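Local coordinates for protein FI20010p1 (Drosophila melanogaster, PDB 7CFB) that probably takes part in piRNA amplification and gene silencing, as a Tudor-domain protein linked to assembly of the complex that forms once Aub is methylated, at residues Arg31-Phe44 against Ile149-Leu161. Sequence-based numbering, arbitrary orientation.
With SO4 (sulfate ion), chain C.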
loop_
_atom_site.group_PDB
_atom_site.type_symbol
_atom_site.label_atom_id
_atom_site.label_comp_id
_atom_site.label_asym_id
_atom_site.label_seq_id
_atom_site.Cartn_x
_atom_site.Cartn_y
_atom_site.Cartn_z
ATOM N N ARG A 31 -5.034 -5.974 -11.347
ATOM C CA ARG A 31 -4.106 -7.125 -11.363
ATOM C C ARG A 31 -2.803 -6.737 -12.059
ATOM O O ARG A 31 -1.776 -7.047 -11.528
ATOM C CB ARG A 31 -4.746 -8.347 -12.022
ATOM C CG ARG A 31 -5.844 -9.015 -11.209
ATOM C CD ARG A 31 -5.612 -9.233 -9.716
ATOM N NE ARG A 31 -4.367 -9.915 -9.392
ATOM C CZ ARG A 31 -3.430 -9.487 -8.548
ATOM N NH1 ARG A 31 -2.346 -10.210 -8.386
ATOM N NH2 ARG A 31 -3.570 -8.361 -7.869
ATOM N N ASP A 32 -2.883 -6.035 -13.181
ATOM C CA ASP A 32 -1.678 -5.669 -13.947
ATOM C C ASP A 32 -0.781 -4.721 -13.160
ATOM O O ASP A 32 0.363 -5.014 -13.102
ATOM C CB ASP A 32 -2.014 -5.084 -15.315
ATOM C CG ASP A 32 -2.560 -6.086 -16.315
ATOM O OD1 ASP A 32 -2.455 -7.265 -16.057
ATOM O OD2 ASP A 32 -3.107 -5.657 -17.317
ATOM N N ILE A 33 -1.327 -3.701 -12.498
ATOM C CA ILE A 33 -0.491 -2.695 -11.775
ATOM C C ILE A 33 0.301 -3.390 -10.671
ATOM O O ILE A 33 1.444 -3.107 -10.542
ATOM C CB ILE A 33 -1.288 -1.468 -11.293
ATOM C CG1 ILE A 33 -0.383 -0.377 -10.720
ATOM C CG2 ILE A 33 -2.355 -1.846 -10.300
ATOM C CD1 ILE A 33 0.657 0.103 -11.646
ATOM N N TYR A 34 -0.307 -4.342 -9.988
ATOM C CA TYR A 34 0.383 -5.137 -8.955
ATOM C C TYR A 34 1.566 -5.874 -9.577
ATOM O O TYR A 34 2.588 -5.905 -8.964
ATOM C CB TYR A 34 -0.557 -6.188 -8.386
ATOM C CG TYR A 34 0.132 -7.098 -7.420
ATOM C CD1 TYR A 34 0.408 -6.664 -6.148
ATOM C CD2 TYR A 34 0.573 -8.344 -7.794
ATOM C CE1 TYR A 34 1.068 -7.457 -5.242
ATOM C CE2 TYR A 34 1.210 -9.158 -6.894
ATOM C CZ TYR A 34 1.455 -8.724 -5.610
ATOM O OH TYR A 34 2.102 -9.512 -4.725
ATOM N N ASN A 35 1.387 -6.443 -10.762
ATOM C CA ASN A 35 2.457 -7.148 -11.511
ATOM C C ASN A 35 3.558 -6.196 -11.968
ATOM O O ASN A 35 4.637 -6.649 -12.078
ATOM C CB ASN A 35 1.906 -8.051 -12.612
ATOM C CG ASN A 35 1.142 -9.216 -12.042
ATOM O OD1 ASN A 35 1.498 -9.756 -11.022
ATOM N ND2 ASN A 35 0.077 -9.610 -12.693
ATOM N N GLN A 36 3.240 -4.953 -12.319
ATOM C CA GLN A 36 4.284 -4.051 -12.857
ATOM C C GLN A 36 5.175 -3.435 -11.785
ATOM O O GLN A 36 6.247 -3.048 -12.146
ATOM C CB GLN A 36 3.760 -2.819 -13.587
ATOM C CG GLN A 36 2.504 -3.006 -14.392
ATOM C CD GLN A 36 2.689 -3.804 -15.651
ATOM O OE1 GLN A 36 3.034 -4.972 -15.618
ATOM N NE2 GLN A 36 2.400 -3.180 -16.770
ATOM N N ILE A 37 4.709 -3.297 -10.540
ATOM C CA ILE A 37 5.527 -2.618 -9.485
ATOM C C ILE A 37 6.607 -3.563 -8.940
ATOM O O ILE A 37 6.365 -4.786 -8.932
ATOM C CB ILE A 37 4.624 -2.075 -8.359
ATOM C CG1 ILE A 37 3.869 -3.199 -7.644
ATOM C CG2 ILE A 37 3.678 -1.010 -8.893
ATOM C CD1 ILE A 37 2.716 -2.719 -6.793
ATOM N N LEU A 38 7.749 -3.013 -8.501
ATOM C CA LEU A 38 8.810 -3.858 -7.928
ATOM C C LEU A 38 8.355 -4.480 -6.601
ATOM O O LEU A 38 7.782 -3.801 -5.814
ATOM C CB LEU A 38 10.083 -3.033 -7.785
ATOM C CG LEU A 38 11.235 -3.732 -7.087
ATOM C CD1 LEU A 38 11.849 -4.793 -7.967
ATOM C CD2 LEU A 38 12.264 -2.735 -6.634
ATOM N N LYS A 39 8.622 -5.764 -6.420
ATOM C CA LYS A 39 8.252 -6.494 -5.191
ATOM C C LYS A 39 9.416 -7.386 -4.737
ATOM O O LYS A 39 9.988 -8.052 -5.570
ATOM C CB LYS A 39 7.007 -7.338 -5.453
ATOM C CG LYS A 39 5.763 -6.586 -5.874
ATOM C CD LYS A 39 4.563 -7.457 -6.113
ATOM C CE LYS A 39 4.528 -8.143 -7.457
ATOM N NZ LYS A 39 5.292 -7.430 -8.492
ATOM N N ASP A 40 9.740 -7.383 -3.449
ATOM C CA ASP A 40 10.801 -8.257 -2.895
ATOM C C ASP A 40 10.176 -9.563 -2.397
ATOM O O ASP A 40 9.825 -9.656 -1.244
ATOM C CB ASP A 40 11.693 -7.540 -1.888
ATOM C CG ASP A 40 12.906 -8.355 -1.494
ATOM O OD1 ASP A 40 12.944 -9.498 -1.819
ATOM O OD2 ASP A 40 13.795 -7.809 -0.888
ATOM N N MET A 41 10.100 -10.535 -3.293
ATOM C CA MET A 41 9.557 -11.886 -3.055
ATOM C C MET A 41 10.534 -12.738 -2.228
ATOM O O MET A 41 10.096 -13.645 -1.575
ATOM C CB MET A 41 9.200 -12.538 -4.383
ATOM C CG MET A 41 8.234 -11.732 -5.169
ATOM S SD MET A 41 6.721 -11.317 -4.337
ATOM C CE MET A 41 6.026 -12.916 -3.981
ATOM N N ALA A 42 11.804 -12.355 -2.164
ATOM C CA ALA A 42 12.858 -13.030 -1.372
ATOM C C ALA A 42 12.585 -12.964 0.139
ATOM O O ALA A 42 13.087 -13.785 0.839
ATOM C CB ALA A 42 14.202 -12.472 -1.710
ATOM N N ALA A 43 11.804 -11.991 0.609
ATOM C CA ALA A 43 11.388 -11.801 2.015
ATOM C C ALA A 43 10.434 -12.905 2.515
ATOM O O ALA A 43 10.243 -12.986 3.693
ATOM C CB ALA A 43 10.794 -10.431 2.159
ATOM N N PHE A 44 9.829 -13.693 1.637
ATOM C CA PHE A 44 8.885 -14.749 2.063
ATOM C C PHE A 44 9.301 -16.112 1.499
ATOM O O PHE A 44 8.703 -16.594 0.582
ATOM C CB PHE A 44 7.474 -14.334 1.668
ATOM C CG PHE A 44 7.035 -13.032 2.267
ATOM C CD1 PHE A 44 7.326 -11.843 1.650
ATOM C CD2 PHE A 44 6.364 -12.996 3.464
ATOM C CE1 PHE A 44 6.910 -10.647 2.190
ATOM C CE2 PHE A 44 5.959 -11.798 4.010
ATOM C CZ PHE A 44 6.235 -10.627 3.371
ATOM N N ILE A 149 13.541 6.607 -2.518
ATOM C CA ILE A 149 12.248 6.157 -1.940
ATOM C C ILE A 149 11.352 5.644 -3.059
ATOM O O ILE A 149 10.731 4.646 -2.901
ATOM C CB ILE A 149 11.615 7.288 -1.119
ATOM C CG1 ILE A 149 12.680 7.971 -0.266
ATOM C CG2 ILE A 149 10.474 6.744 -0.285
ATOM C CD1 ILE A 149 12.211 8.472 1.041
ATOM N N LYS A 150 11.382 6.339 -4.170
ATOM C CA LYS A 150 10.542 6.006 -5.321
ATOM C C LYS A 150 10.886 4.587 -5.784
ATOM O O LYS A 150 9.980 3.855 -6.073
ATOM C CB LYS A 150 10.786 7.074 -6.382
ATOM C CG LYS A 150 10.082 6.881 -7.710
ATOM C CD LYS A 150 9.907 8.146 -8.485
ATOM C CE LYS A 150 10.540 8.070 -9.850
ATOM N NZ LYS A 150 9.948 9.031 -10.801
ATOM N N ARG A 151 12.167 4.232 -5.771
ATOM C CA ARG A 151 12.692 2.950 -6.305
ATOM C C ARG A 151 12.590 1.790 -5.317
ATOM O O ARG A 151 12.890 0.709 -5.721
ATOM C CB ARG A 151 14.121 3.138 -6.809
ATOM C CG ARG A 151 14.219 3.862 -8.138
ATOM C CD ARG A 151 15.647 4.208 -8.468
ATOM N NE ARG A 151 15.789 4.973 -9.674
ATOM C CZ ARG A 151 15.825 4.470 -10.879
ATOM N NH1 ARG A 151 15.715 3.171 -11.051
ATOM N NH2 ARG A 151 15.951 5.264 -11.914
ATOM N N LEU A 152 12.185 2.031 -4.081
ATOM C CA LEU A 152 12.085 0.936 -3.092
ATOM C C LEU A 152 10.947 -0.033 -3.431
ATOM O O LEU A 152 9.950 0.395 -3.931
ATOM C CB LEU A 152 11.935 1.529 -1.698
ATOM C CG LEU A 152 13.215 2.118 -1.126
ATOM C CD1 LEU A 152 12.915 2.902 0.130
ATOM C CD2 LEU A 152 14.234 1.034 -0.846
ATOM N N PRO A 153 11.064 -1.337 -3.132
ATOM C CA PRO A 153 10.013 -2.298 -3.440
ATOM C C PRO A 153 8.683 -2.058 -2.708
ATOM O O PRO A 153 8.676 -1.627 -1.617
ATOM C CB PRO A 153 10.587 -3.628 -2.958
ATOM C CG PRO A 153 12.060 -3.398 -2.919
ATOM C CD PRO A 153 12.215 -1.953 -2.515
ATOM N N ALA A 154 7.589 -2.363 -3.382
ATOM C CA ALA A 154 6.261 -2.216 -2.776
ATOM C C ALA A 154 6.220 -3.162 -1.593
ATOM O O ALA A 154 6.565 -4.285 -1.754
ATOM C CB ALA A 154 5.206 -2.566 -3.786
ATOM N N GLN A 155 5.810 -2.665 -0.454
ATOM C CA GLN A 155 5.727 -3.468 0.778
ATOM C C GLN A 155 4.636 -4.536 0.698
ATOM O O GLN A 155 4.837 -5.595 1.225
ATOM C CB GLN A 155 5.566 -2.549 1.983
ATOM C CG GLN A 155 6.786 -1.671 2.196
ATOM C CD GLN A 155 7.998 -2.517 2.467
ATOM O OE1 GLN A 155 8.065 -3.204 3.454
ATOM N NE2 GLN A 155 8.957 -2.481 1.579
ATOM N N ALA A 156 3.516 -4.221 0.067
ATOM C CA ALA A 156 2.358 -5.133 0.111
ATOM C C ALA A 156 2.467 -6.289 -0.880
ATOM O O ALA A 156 2.411 -6.064 -2.053
ATOM C CB ALA A 156 1.087 -4.359 -0.039
ATOM N N ILE A 157 2.537 -7.496 -0.343
ATOM C CA ILE A 157 2.634 -8.733 -1.163
ATOM C C ILE A 157 1.295 -9.475 -1.121
ATOM O O ILE A 157 0.831 -9.774 -0.055
ATOM C CB ILE A 157 3.793 -9.631 -0.709
ATOM C CG1 ILE A 157 5.117 -8.884 -0.618
ATOM C CG2 ILE A 157 3.890 -10.829 -1.616
ATOM C CD1 ILE A 157 5.553 -8.293 -1.907
ATOM N N ARG A 158 0.737 -9.762 -2.284
ATOM C CA ARG A 158 -0.560 -10.469 -2.390
ATOM C C ARG A 158 -0.392 -11.859 -1.794
ATOM O O ARG A 158 0.602 -12.485 -2.035
ATOM C CB ARG A 158 -1.021 -10.487 -3.845
ATOM C CG ARG A 158 -2.463 -10.904 -4.055
ATOM C CD ARG A 158 -2.992 -10.568 -5.433
ATOM N NE ARG A 158 -4.182 -11.370 -5.621
ATOM C CZ ARG A 158 -5.429 -10.934 -5.580
ATOM N NH1 ARG A 158 -6.419 -11.785 -5.745
ATOM N NH2 ARG A 158 -5.694 -9.661 -5.373
ATOM N N CYS A 159 -1.363 -12.264 -1.008
ATOM C CA CYS A 159 -1.292 -13.530 -0.277
ATOM C C CYS A 159 -2.661 -14.199 -0.174
ATOM O O CYS A 159 -3.577 -13.588 0.327
ATOM C CB CYS A 159 -0.811 -13.193 1.124
ATOM S SG CYS A 159 -0.404 -14.618 2.140
ATOM N N ASP A 160 -2.726 -15.457 -0.572
ATOM C CA ASP A 160 -3.942 -16.272 -0.400
ATOM C C ASP A 160 -3.789 -16.918 0.970
ATOM O O ASP A 160 -2.914 -17.732 1.128
ATOM C CB ASP A 160 -4.085 -17.249 -1.566
ATOM C CG ASP A 160 -5.175 -18.294 -1.396
ATOM O OD1 ASP A 160 -5.861 -18.265 -0.380
ATOM O OD2 ASP A 160 -5.309 -19.124 -2.281
ATOM N N LEU A 161 -4.573 -16.489 1.946
ATOM C CA LEU A 161 -4.477 -17.067 3.303
ATOM C C LEU A 161 -5.391 -18.286 3.354
ATOM O O LEU A 161 -6.526 -18.148 2.991
ATOM C CB LEU A 161 -4.876 -16.039 4.357
ATOM C CG LEU A 161 -3.858 -14.949 4.671
ATOM C CD1 LEU A 161 -4.447 -13.910 5.572
ATOM C CD2 LEU A 161 -2.587 -15.491 5.264
HETATM S S SO4 C . -8.211 -7.625 -13.783
HETATM O O1 SO4 C . -8.323 -9.004 -13.313
HETATM O O2 SO4 C . -7.848 -6.752 -12.668
HETATM O O3 SO4 C . -9.494 -7.203 -14.334
HETATM O O4 SO4 C . -7.186 -7.551 -14.822
HETATM O O HOH W 1 8.780 -5.936 -1.398
#
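Y34 on helix 31-36 faces R158 on strand 157-161, and the two segment axes pass 10.4 Å apart at 121°. Further along, A154 N donates to L38 O over 2.8 Å. A water then joins D40 N to A154 O. The Y34 ring reaches the strand because its CG lies anti to the backbone N (chi1 175°). Its OH accepts a nearly straight bond from R158 N at 2.8 Å and is also bonded to S187 O. The OH is thus gripped by two backbone groups. The CE of K39 lies over one face of the ring, offset toward its rim. K39 NZ folds back to donate to Y34 O and I37 O, so this lysine ties the end of the helix to the turn after it. R31 lays one guanidinium face over R158, with R158 NE above its centre. The two guanidinium planes are 34° apart. R158 forms a salt bridge with D61, which probably eases the meeting of like charges. With an alanine at R31, the flat group over R158 CD and NE would be gone, which would probably open a gap on that side, though D61 would still hold the far end. I157 packs among K39, M41 and F44: its CG2 meets M41 CE at 3.8 Å, and its CG1 meets F44 CE1 at 3.8 Å. L38 CD2 lies 3.8 Å from P153 CG. The contact packs an N-terminal helix and its following loop against strand 157-161 and the chain leading into it, consistent with an extended Tudor fold, in which segments flanking the Tudor core build a second, SN-like domain.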